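Local coordinates for beta-galactosidase (Bacteroides thetaiotaomicron, PDB 5MUJ), which is a glycoside hydrolase that probably cleaves an arabinose linkage in chain B of the plant pectin rhamnogalacturonan II, at residues A[88-94]-A[106-112]. Numbering follows the deposited sequence.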
ATOM      1  N   ARG A  88       1.787  14.136  14.908  1.00 11.90           N
ATOM      2  CA  ARG A  88       2.958  14.650  14.226  1.00 12.62           C
ATOM      3  C   ARG A  88       3.016  14.167  12.767  1.00 13.16           C
ATOM      4  O   ARG A  88       3.414  14.931  11.871  1.00 13.89           O
ATOM      5  CB  ARG A  88       4.225  14.226  14.954  1.00 13.13           C
ATOM      6  CG  ARG A  88       5.502  14.696  14.285  1.00 13.42           C
ATOM      7  CD  ARG A  88       6.732  14.455  15.129  1.00 14.02           C
ATOM      8  NE  ARG A  88       7.941  14.924  14.446  1.00 14.25           N
ATOM      9  CZ  ARG A  88       9.181  14.882  14.937  1.00 16.07           C
ATOM     10  NH1 ARG A  88       9.412  14.350  16.143  1.00 17.87           N
ATOM     11  NH2 ARG A  88      10.204  15.349  14.211  1.00 15.99           N
ATOM     12  N   GLY A  89       2.643  12.905  12.548  1.00 13.43           N
ATOM     13  CA  GLY A  89       2.729  12.275  11.247  1.00 12.02           C
ATOM     14  C   GLY A  89       3.054  10.789  11.319  1.00 11.05           C
ATOM     15  O   GLY A  89       2.995  10.198  12.375  1.00 12.70           O
ATOM     16  N   TYR A  90       3.367  10.205  10.181  1.00 11.04           N
ATOM     17  CA  TYR A  90       3.749   8.821  10.052  1.00 11.41           C
ATOM     18  C   TYR A  90       5.134   8.450  10.564  1.00 10.19           C
ATOM     19  O   TYR A  90       6.117   9.160  10.295  1.00 13.04           O
ATOM     20  CB  TYR A  90       3.648   8.394   8.597  1.00 11.63           C
ATOM     21  CG  TYR A  90       2.263   8.160   8.022  1.00 12.06           C
ATOM     22  CD1 TYR A  90       1.221   7.648   8.800  1.00 10.86           C
ATOM     23  CD2 TYR A  90       2.019   8.379   6.673  1.00 11.79           C
ATOM     24  CE1 TYR A  90      -0.029   7.383   8.264  1.00 11.06           C
ATOM     25  CE2 TYR A  90       0.767   8.159   6.125  1.00 12.57           C
ATOM     26  CZ  TYR A  90      -0.259   7.654   6.919  1.00 13.27           C
ATOM     27  OH  TYR A  90      -1.485   7.399   6.382  1.00 14.00           O
ATOM     28  N   GLU A  91       5.193   7.319  11.311  1.00 10.56           N
ATOM     29  CA  GLU A  91       6.397   6.473  11.425  1.00 10.14           C
ATOM     30  C   GLU A  91       6.102   5.061  10.926  1.00 10.31           C
ATOM     31  O   GLU A  91       4.948   4.682  10.798  1.00 11.00           O
ATOM     32  CB  GLU A  91       6.959   6.427  12.869  1.00 10.17           C
ATOM     33  CG  GLU A  91       7.414   7.774  13.402  1.00 11.48           C
ATOM     34  CD  GLU A  91       8.028   7.710  14.764  1.00 10.96           C
ATOM     35  OE1 GLU A  91       7.334   7.251  15.726  1.00 12.88           O
ATOM     36  OE2 GLU A  91       9.211   8.063  14.852  1.00 10.98           O
ATOM     37  N   THR A  92       7.159   4.326  10.606  1.00  9.68           N
ATOM     38  CA  THR A  92       7.017   2.992  10.103  1.00 10.23           C
ATOM     39  C   THR A  92       7.590   2.058  11.173  1.00  9.94           C
ATOM     40  O   THR A  92       8.692   2.242  11.709  1.00 11.32           O
ATOM     41  CB  THR A  92       7.727   2.801   8.790  1.00  9.33           C
ATOM     42  OG1 THR A  92       7.299   3.819   7.871  1.00 11.62           O
ATOM     43  CG2 THR A  92       7.446   1.428   8.169  1.00  9.08           C
ATOM     44  N   TRP A  93       6.781   1.033  11.431  1.00  9.02           N
ATOM     45  CA  TRP A  93       7.074  -0.019  12.416  1.00  9.12           C
ATOM     46  C   TRP A  93       7.120  -1.370  11.680  1.00 10.70           C
ATOM     47  O   TRP A  93       6.659  -1.553  10.549  1.00 11.75           O
ATOM     48  CB  TRP A  93       5.989  -0.034  13.509  1.00  9.74           C
ATOM     49  CG  TRP A  93       5.914   1.171  14.359  1.00 11.08           C
ATOM     50  CD1 TRP A  93       5.557   2.442  13.956  1.00 13.40           C
ATOM     51  CD2 TRP A  93       6.178   1.273  15.749  1.00 10.72           C
ATOM     52  NE1 TRP A  93       5.596   3.326  15.010  1.00 13.01           N
ATOM     53  CE2 TRP A  93       5.977   2.635  16.134  1.00 11.26           C
ATOM     54  CE3 TRP A  93       6.579   0.348  16.717  1.00 11.48           C
ATOM     55  CZ2 TRP A  93       6.161   3.075  17.438  1.00 11.22           C
ATOM     56  CZ3 TRP A  93       6.782   0.786  17.994  1.00 13.34           C
ATOM     57  CH2 TRP A  93       6.543   2.108  18.373  1.00 11.33           C
ATOM     58  N   ILE A  94       7.597  -2.345  12.423  1.00 10.90           N
ATOM     59  CA  ILE A  94       7.678  -3.753  11.961  1.00 10.76           C
ATOM     60  C   ILE A  94       7.152  -4.725  13.043  1.00 10.85           C
ATOM     61  O   ILE A  94       7.408  -4.543  14.225  1.00 12.22           O
ATOM     62  CB  ILE A  94       9.088  -4.116  11.432  1.00 12.28           C
ATOM     63  CG1 ILE A  94       9.068  -5.374  10.577  1.00 13.18           C
ATOM     64  CG2 ILE A  94      10.103  -4.288  12.563  1.00 10.95           C
ATOM     65  CD1 ILE A  94      10.350  -5.638   9.827  1.00 13.79           C
ATOM     66  N   LEU A 106       7.660  -5.200  16.897  1.00 12.29           N
ATOM     67  CA  LEU A 106       9.057  -5.203  17.324  1.00 12.38           C
ATOM     68  C   LEU A 106       9.628  -3.822  17.615  1.00 12.17           C
ATOM     69  O   LEU A 106      10.500  -3.709  18.486  1.00 13.37           O
ATOM     70  CB  LEU A 106       9.934  -5.900  16.292  1.00 13.70           C
ATOM     71  CG  LEU A 106       9.674  -7.377  16.023  1.00 12.48           C
ATOM     72  CD1 LEU A 106      10.533  -7.956  14.910  1.00 15.29           C
ATOM     73  CD2 LEU A 106       9.943  -8.227  17.275  1.00 13.32           C
ATOM     74  N   GLY A 107       9.158  -2.791  16.901  1.00 14.19           N
ATOM     75  CA  GLY A 107       9.703  -1.430  17.029  1.00 13.29           C
ATOM     76  C   GLY A 107       9.764  -0.796  15.665  1.00 13.16           C
ATOM     77  O   GLY A 107       9.355  -1.395  14.667  1.00 13.71           O
ATOM     78  N   ARG A 108      10.311   0.423  15.674  1.00 11.36           N
ATOM     79  CA  ARG A 108      10.391   1.257  14.469  1.00 11.45           C
ATOM     80  C   ARG A 108      11.499   0.874  13.492  1.00 11.38           C
ATOM     81  O   ARG A 108      12.601   0.442  13.896  1.00 13.74           O
ATOM     82  CB  ARG A 108      10.563   2.729  14.846  1.00 12.75           C
ATOM     83  CG  ARG A 108       9.413   3.353  15.628  1.00 13.27           C
ATOM     84  CD  ARG A 108       9.901   4.622  16.254  1.00 14.03           C
ATOM     85  NE  ARG A 108       8.972   5.318  17.114  1.00 14.08           N
ATOM     86  CZ  ARG A 108       8.876   5.169  18.417  1.00 12.91           C
ATOM     87  NH1 ARG A 108       9.574   4.223  19.065  1.00 14.52           N
ATOM     88  NH2 ARG A 108       8.017   5.918  19.074  1.00 12.55           N
ATOM     89  N   VAL A 109      11.184   1.034  12.198  1.00 11.44           N
ATOM     90  CA  VAL A 109      12.182   0.960  11.125  1.00 12.33           C
ATOM     91  C   VAL A 109      12.394   2.276  10.376  1.00 12.48           C
ATOM     92  O   VAL A 109      13.423   2.414   9.698  1.00 12.92           O
ATOM     93  CB  VAL A 109      11.877  -0.172  10.115  1.00 11.24           C
ATOM     94  CG1 VAL A 109      11.929  -1.532  10.805  1.00 12.01           C
ATOM     95  CG2 VAL A 109      10.530   0.021   9.458  1.00 10.76           C
ATOM     96  N   LEU A 110      11.446   3.209  10.484  1.00 11.43           N
ATOM     97  CA  LEU A 110      11.559   4.586   9.875  1.00 10.24           C
ATOM     98  C   LEU A 110      10.942   5.537  10.871  1.00 10.43           C
ATOM     99  O   LEU A 110       9.722   5.529  11.082  1.00 11.55           O
ATOM    100  CB  LEU A 110      10.858   4.719   8.519  1.00 12.37           C
ATOM    101  CG  LEU A 110      11.432   4.317   7.181  1.00 15.10           C
ATOM    102  CD1 LEU A 110      10.639   5.066   6.100  1.00 16.29           C
ATOM    103  CD2 LEU A 110      12.901   4.623   7.000  1.00 13.22           C
ATOM    104  N   SER A 111      11.793   6.340  11.509  1.00 10.60           N
ATOM    105  CA  SER A 111      11.398   7.198  12.616  1.00 10.71           C
ATOM    106  C   SER A 111      11.426   8.662  12.155  1.00 10.39           C
ATOM    107  O   SER A 111      12.108   8.981  11.195  1.00 12.62           O
ATOM    108  CB  SER A 111      12.384   7.025  13.752  1.00 10.47           C
ATOM    109  OG  SER A 111      12.539   5.653  14.089  1.00 13.36           O
ATOM    110  N   TYR A 112      10.772   9.534  12.915  1.00 11.67           N
ATOM    111  CA  TYR A 112      10.832  10.967  12.672  1.00 12.57           C
ATOM    112  C   TYR A 112      12.296  11.381  12.609  1.00 12.92           C
ATOM    113  O   TYR A 112      13.085  11.065  13.498  1.00 14.56           O
ATOM    114  CB  TYR A 112      10.133  11.794  13.756  1.00 14.34           C
ATOM    115  CG  TYR A 112       8.666  11.522  13.923  1.00 14.12           C
ATOM    116  CD1 TYR A 112       7.766  11.733  12.884  1.00 13.08           C
ATOM    117  CD2 TYR A 112       8.182  11.016  15.141  1.00 14.73           C
ATOM    118  CE1 TYR A 112       6.433  11.432  13.050  1.00 12.66           C
ATOM    119  CE2 TYR A 112       6.846  10.718  15.318  1.00 12.64           C
ATOM    120  CZ  TYR A 112       5.960  10.952  14.275  1.00 11.82           C
ATOM    121  OH  TYR A 112       4.633  10.671  14.410  1.00 14.24           O
TER
HETATM  122  O   HOH W   1       6.898   8.518  18.066  1.00 13.98           O
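This is an antiparallel beta hairpin pairing broken by a classic beta bulge, at the outer edge of one four-stranded blade of a five-bladed beta-propeller: strand 104-110 is outermost and strand 90-97 is its inner neighbour. The segment axes approach to 4.7 Å at 160°. The bulge follows from the register: Thr92 pairs with Leu110 but Trp93 with Arg108, so Val109 is the extra residue. Thr92 O accepts from both Val109 N (2.8 Å) and Leu110 N (3.2 Å), while Thr92 N donates to Leu110 O (2.9 Å). Beyond the bulge, Ile94 N to Gly107 O (3.0 Å) and Leu106 N to Ile94 O (2.8 Å) continue the pairing. Gly107, at phi/psi 141/-177°, would jam a CB against the preceding carbonyl. Ile94 CG2 packs on Val109 CG1 at 3.7 Å, and Leu110 reaches Met148 and Tyr150 of strand 146-153 in the adjacent blade.

Glu91 links both sides of the bulge: OE1 forms a salt bridge with Arg108 NE (2.9 Å), and OE2 accepts from Tyr112 N (2.9 Å). Arg108 CG lies over the Trp93 six-membered ring (CH-pi), 3.8 Å from its centroid. At the other end, Tyr90 points away from 106-112, the nearest atoms of its side chain and a bound rhamnose about 5 Å apart. On the side of residues 88-91 facing 106-112, the Tyr112 ring is sandwiched: Glu91 CG sits 3.5 Å from its centroid on one face, and the Arg88 guanidinium, bridged to Asp114, stacks on the opposite face with planes at 6°. At the ring's edge, Tyr112 OH donates to Gly89 O at 2.7 Å.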